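Local coordinates for protein MdcE (Pseudomonas aeruginosa, PDB 5VIP) that probably serves as the gamma subunit of a biotin-independent malonate decarboxylase, taking part in the decarboxylation of malonyl groups carried on an acyl carrier protein, at residues 121-124 and 125-129; 182-186 and 187-191. One frame throughout, in Å; residues are numbered along the deposited sequence.

How the contacts relate
Both contacts lie at helix ends: residues 121-129 end helix 120-124 and begin helix 127-143, while residues 182-191 lead from strand 180-182 into helix 186-192. Their centres lie 21 Å apart and their nearest atoms about 12 Å, so the two do not touch. Both stand well out from the middle of the subunit, 21 Å and 19 Å from its centre respectively, and both lie within reach of a chain of another protein. Contact 1 meets that partner with hydrogen bonds from Glu123 and Gln129, contact 2 by packing of His182, Ala183, Met184 and Arg191. Each turn thus also contributes to a protein-protein interface.

Contact 1. Residues 121-124 and 125-129; sequences REEA and LGIHQ
Glu122 and Ile127 face each other across a Schellman motif that ends helix 120-124, with Gly126 as its C-prime residue at positive phi (76°). Two backbone bonds define the motif: Ile127 N donates to Glu122 O at 2.9 Å, and Gly126 N to Glu123 O at 3.1 Å. One residue earlier, Leu125 N still makes the i to i+4 bond to Arg121 O, 2.9 Å long. Gly126 then serves as N-cap residue of helix 127-143, so the chain changes helices within two residues.

Apolar contact follows the same fold-back. CD1 of Ile127 rests on Glu122 CG at 3.8 Å, the aliphatic part of the glutamate supplying the apolar surface; the bend at chi2 (70°) takes the Glu122 carboxylate away from the isoleucine. With CG1 anti to the backbone N (chi1 -176°), Ile127 lays CD1 on Glu122 and brings CG2 to 3.7 Å from Glu123 OE2, a van der Waals contact. Beyond the turn, Leu81 of helix 81-97 packs on both Leu125 and Ile127.

Polar interactions gather on Glu123. Both carboxylate oxygens accept hydrogen bonds from the backbone of a chain of another protein, where a basic side chain also bonds Glu123 O. That carbonyl is therefore shared between the Schellman turn and the interface, and the buried carboxylate is satisfied largely from outside its own chain.

A water carries the link from the first helix into the second. It donates to Glu123 OE1, accepts from His128 N, and meets His128 ND1 at 2.8 Å, lying in the plane of the imidazole at its edge.

Contact 2. Residues 182-186 and 187-191; sequences HAMGK and AAAAR
Ala188 and Ala189 receive the side chain of Met184, present here as selenomethionine, at the N-terminal end of helix 186-192, where Gly185 is the N-cap residue. Ala187, in the first turn, turns its methyl away from the incoming loop. At Ala188 the methyl lies 3.5 Å from Gly185 O and loosely meets Met184 CB.

Ala189 makes the main contact. Its N donates to Gly185 O at 2.9 Å with an N-H...O angle of 164°, closing the first turn. A chi1 of 73° sets Met184 CG between the backbone N and the carbonyl carbon, from where CG reaches the Ala189 methyl at 4.0 Å and SE approaches Ala189 CA equally closely. Leu200 and Tyr212 also pack on Ala189. Ala190 N continues the helix with a 2.9 Å bond to Lys186 O, and Arg191 N bonds Ala187 O in turn.

The loop has its own bond: Met184 N donates to His182 ND1 at 3.2 Å in the plane of the ring, while His182 NE2 bonds Met210 O. Tyr212 serves both loop and helix, since it also stacks on the imidazole and bonds Met184 O. Accepting at ND1 while NE2 bonds a carbonyl is consistent with a neutral imidazole protonated at NE2. The helix start combines ordinary main-chain helical bonds with small apolar contacts; between the two segments themselves no side-chain hydrogen bond is made.

Contact 1. Residues 121-124 and 125-129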
loop_
_atom_site.group_PDB
_atom_site.type_symbol
_atom_site.label_atom_id
_atom_site.label_comp_id
_atom_site.label_asym_id
_atom_site.label_seq_id
_atom_site.Cartn_x
_atom_site.Cartn_y
_atom_site.Cartn_z
ATOM N N ARG A 121 -11.864 -9.153 14.038
ATOM C CA ARG A 121 -10.725 -10.039 14.237
ATOM C C ARG A 121 -9.573 -9.645 13.310
ATOM O O ARG A 121 -8.404 -9.672 13.712
ATOM C CB ARG A 121 -11.124 -11.494 14.018
ATOM C CG ARG A 121 -11.350 -12.219 15.330
ATOM C CD ARG A 121 -12.312 -13.371 15.179
ATOM N NE ARG A 121 -11.889 -14.305 14.144
ATOM C CZ ARG A 121 -12.687 -15.221 13.611
ATOM N NH1 ARG A 121 -13.951 -15.312 14.011
ATOM N NH2 ARG A 121 -12.221 -16.043 12.678
ATOM N N GLU A 122 -9.911 -9.268 12.079
ATOM C CA GLU A 122 -8.909 -8.800 11.128
ATOM C C GLU A 122 -8.170 -7.578 11.680
ATOM O O GLU A 122 -6.944 -7.545 11.669
ATOM C CB GLU A 122 -9.556 -8.476 9.776
ATOM C CG GLU A 122 -9.837 -9.693 8.889
ATOM C CD GLU A 122 -10.973 -10.580 9.414
ATOM O OE1 GLU A 122 -11.792 -10.096 10.223
ATOM O OE2 GLU A 122 -11.040 -11.760 9.005
ATOM N N GLU A 123 -8.901 -6.588 12.191
ATOM C CA GLU A 123 -8.245 -5.412 12.766
ATOM C C GLU A 123 -7.411 -5.760 13.999
ATOM O O GLU A 123 -6.280 -5.300 14.130
ATOM C CB GLU A 123 -9.264 -4.326 13.140
ATOM C CG GLU A 123 -9.908 -3.649 11.957
ATOM C CD GLU A 123 -8.899 -3.036 10.985
ATOM O OE1 GLU A 123 -7.805 -2.592 11.419
ATOM O OE2 GLU A 123 -9.213 -2.991 9.781
ATOM N N ALA A 124 -7.970 -6.565 14.904
ATOM C CA ALA A 124 -7.264 -6.921 16.131
ATOM C C ALA A 124 -5.952 -7.634 15.835
ATOM O O ALA A 124 -4.956 -7.438 16.540
ATOM C CB ALA A 124 -8.147 -7.796 17.020
ATOM N N LEU A 125 -5.958 -8.467 14.793
ATOM C CA LEU A 125 -4.787 -9.264 14.450
ATOM C C LEU A 125 -3.878 -8.562 13.438
ATOM O O LEU A 125 -2.920 -9.153 12.954
ATOM C CB LEU A 125 -5.212 -10.625 13.904
ATOM C CG LEU A 125 -5.951 -11.555 14.870
ATOM C CD1 LEU A 125 -6.470 -12.772 14.123
ATOM C CD2 LEU A 125 -5.042 -11.982 15.987
ATOM N N GLY A 126 -4.178 -7.304 13.129
ATOM C CA GLY A 126 -3.300 -6.497 12.296
ATOM C C GLY A 126 -3.349 -6.807 10.808
ATOM O O GLY A 126 -2.316 -7.045 10.180
ATOM N N ILE A 127 -4.543 -6.783 10.231
ATOM C CA ILE A 127 -4.665 -6.958 8.784
ATOM C C ILE A 127 -3.872 -5.891 7.999
ATOM O O ILE A 127 -3.341 -6.187 6.935
ATOM C CB ILE A 127 -6.153 -6.958 8.351
ATOM C CG1 ILE A 127 -6.288 -7.239 6.854
ATOM C CG2 ILE A 127 -6.860 -5.654 8.766
ATOM C CD1 ILE A 127 -7.710 -7.668 6.440
ATOM N N HIS A 128 -3.754 -4.673 8.523
ATOM C CA HIS A 128 -2.918 -3.672 7.848
ATOM C C HIS A 128 -1.456 -4.154 7.728
ATOM O O HIS A 128 -0.765 -3.834 6.751
ATOM C CB HIS A 128 -2.970 -2.326 8.582
ATOM C CG HIS A 128 -2.169 -2.303 9.850
ATOM N ND1 HIS A 128 -2.626 -2.847 11.030
ATOM C CD2 HIS A 128 -0.924 -1.829 10.107
ATOM C CE1 HIS A 128 -1.700 -2.703 11.967
ATOM N NE2 HIS A 128 -0.656 -2.091 11.432
ATOM N N GLN A 129 -0.994 -4.928 8.712
ATOM C CA GLN A 129 0.391 -5.398 8.731
ATOM C C GLN A 129 0.567 -6.558 7.756
ATOM O O GLN A 129 1.602 -6.693 7.098
ATOM C CB GLN A 129 0.796 -5.827 10.154
ATOM C CG GLN A 129 2.258 -6.236 10.295
ATOM C CD GLN A 129 3.210 -5.078 10.007
ATOM O OE1 GLN A 129 3.424 -4.204 10.848
ATOM N NE2 GLN A 129 3.766 -5.061 8.803
HETATM O O HOH W 1 -5.289 -3.761 11.010
#

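Contact 2. Residues 182-186 and 187-191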
loop_
_atom_site.group_PDB
_atom_site.type_symbol
_atom_site.label_atom_id
_atom_site.label_comp_id
_atom_site.label_asym_id
_atom_site.label_seq_id
_atom_site.Cartn_x
_atom_site.Cartn_y
_atom_site.Cartn_z
ATOM N N HIS A 182 -10.712 1.100 -7.954
ATOM C CA HIS A 182 -11.167 2.195 -7.093
ATOM C C HIS A 182 -10.659 2.009 -5.672
ATOM O O HIS A 182 -10.099 0.972 -5.333
ATOM C CB HIS A 182 -12.700 2.289 -7.083
ATOM C CG HIS A 182 -13.227 3.685 -6.912
ATOM N ND1 HIS A 182 -13.451 4.254 -5.677
ATOM C CD2 HIS A 182 -13.599 4.615 -7.827
ATOM C CE1 HIS A 182 -13.927 5.476 -5.835
ATOM N NE2 HIS A 182 -14.023 5.722 -7.131
ATOM N N ALA A 183 -10.892 3.022 -4.847
ATOM C CA ALA A 183 -10.458 3.024 -3.458
ATOM C C ALA A 183 -11.555 2.534 -2.515
ATOM O O ALA A 183 -11.270 2.081 -1.409
ATOM C CB ALA A 183 -10.001 4.423 -3.070
HETATM N N MSE A 184 -12.809 2.610 -2.954
HETATM C CA MSE A 184 -13.918 2.093 -2.151
HETATM C C MSE A 184 -15.051 1.569 -3.030
HETATM O O MSE A 184 -15.185 1.965 -4.197
HETATM C CB MSE A 184 -14.447 3.178 -1.213
HETATM C CG MSE A 184 -15.241 4.257 -1.925
HETATM SE SE MSE A 184 -15.505 5.868 -0.829
HETATM C CE MSE A 184 -13.786 6.746 -1.189
ATOM N N GLY A 185 -15.860 0.675 -2.463
ATOM C CA GLY A 185 -17.001 0.111 -3.166
ATOM C C GLY A 185 -18.064 1.143 -3.499
ATOM O O GLY A 185 -18.196 2.157 -2.807
ATOM N N LYS A 186 -18.815 0.892 -4.569
ATOM C CA LYS A 186 -19.883 1.787 -4.996
ATOM C C LYS A 186 -20.929 1.969 -3.894
ATOM O O LYS A 186 -21.471 3.062 -3.713
ATOM C CB LYS A 186 -20.541 1.258 -6.276
ATOM C CG LYS A 186 -19.729 1.492 -7.552
ATOM C CD LYS A 186 -20.415 0.885 -8.782
ATOM C CE LYS A 186 -19.689 1.260 -10.069
ATOM N NZ LYS A 186 -20.287 0.628 -11.292
ATOM N N ALA A 187 -21.192 0.901 -3.152
ATOM C CA ALA A 187 -22.144 0.967 -2.050
ATOM C C ALA A 187 -21.636 1.927 -0.977
ATOM O O ALA A 187 -22.354 2.835 -0.571
ATOM C CB ALA A 187 -22.388 -0.410 -1.465
ATOM N N ALA A 188 -20.393 1.731 -0.543
ATOM C CA ALA A 188 -19.755 2.611 0.444
ATOM C C ALA A 188 -19.729 4.070 -0.004
ATOM O O ALA A 188 -20.015 4.972 0.786
ATOM C CB ALA A 188 -18.344 2.139 0.738
ATOM N N ALA A 189 -19.380 4.306 -1.266
ATOM C CA ALA A 189 -19.333 5.663 -1.793
ATOM C C ALA A 189 -20.718 6.298 -1.777
ATOM O O ALA A 189 -20.860 7.476 -1.472
ATOM C CB ALA A 189 -18.756 5.678 -3.207
ATOM N N ALA A 190 -21.737 5.510 -2.113
ATOM C CA ALA A 190 -23.117 5.988 -2.100
ATOM C C ALA A 190 -23.532 6.446 -0.700
ATOM O O ALA A 190 -24.145 7.505 -0.536
ATOM C CB ALA A 190 -24.061 4.899 -2.609
ATOM N N ARG A 191 -23.190 5.640 0.303
ATOM C CA ARG A 191 -23.500 5.956 1.694
ATOM C C ARG A 191 -22.869 7.273 2.119
ATOM O O ARG A 191 -23.532 8.103 2.741
ATOM C CB ARG A 191 -23.029 4.829 2.616
ATOM C CG ARG A 191 -23.773 3.517 2.419
ATOM C CD ARG A 191 -23.355 2.417 3.383
ATOM N NE ARG A 191 -24.079 1.173 3.140
ATOM C CZ ARG A 191 -25.289 0.911 3.611
ATOM N NH1 ARG A 191 -25.924 1.811 4.353
ATOM N NH2 ARG A 191 -25.874 -0.249 3.341
#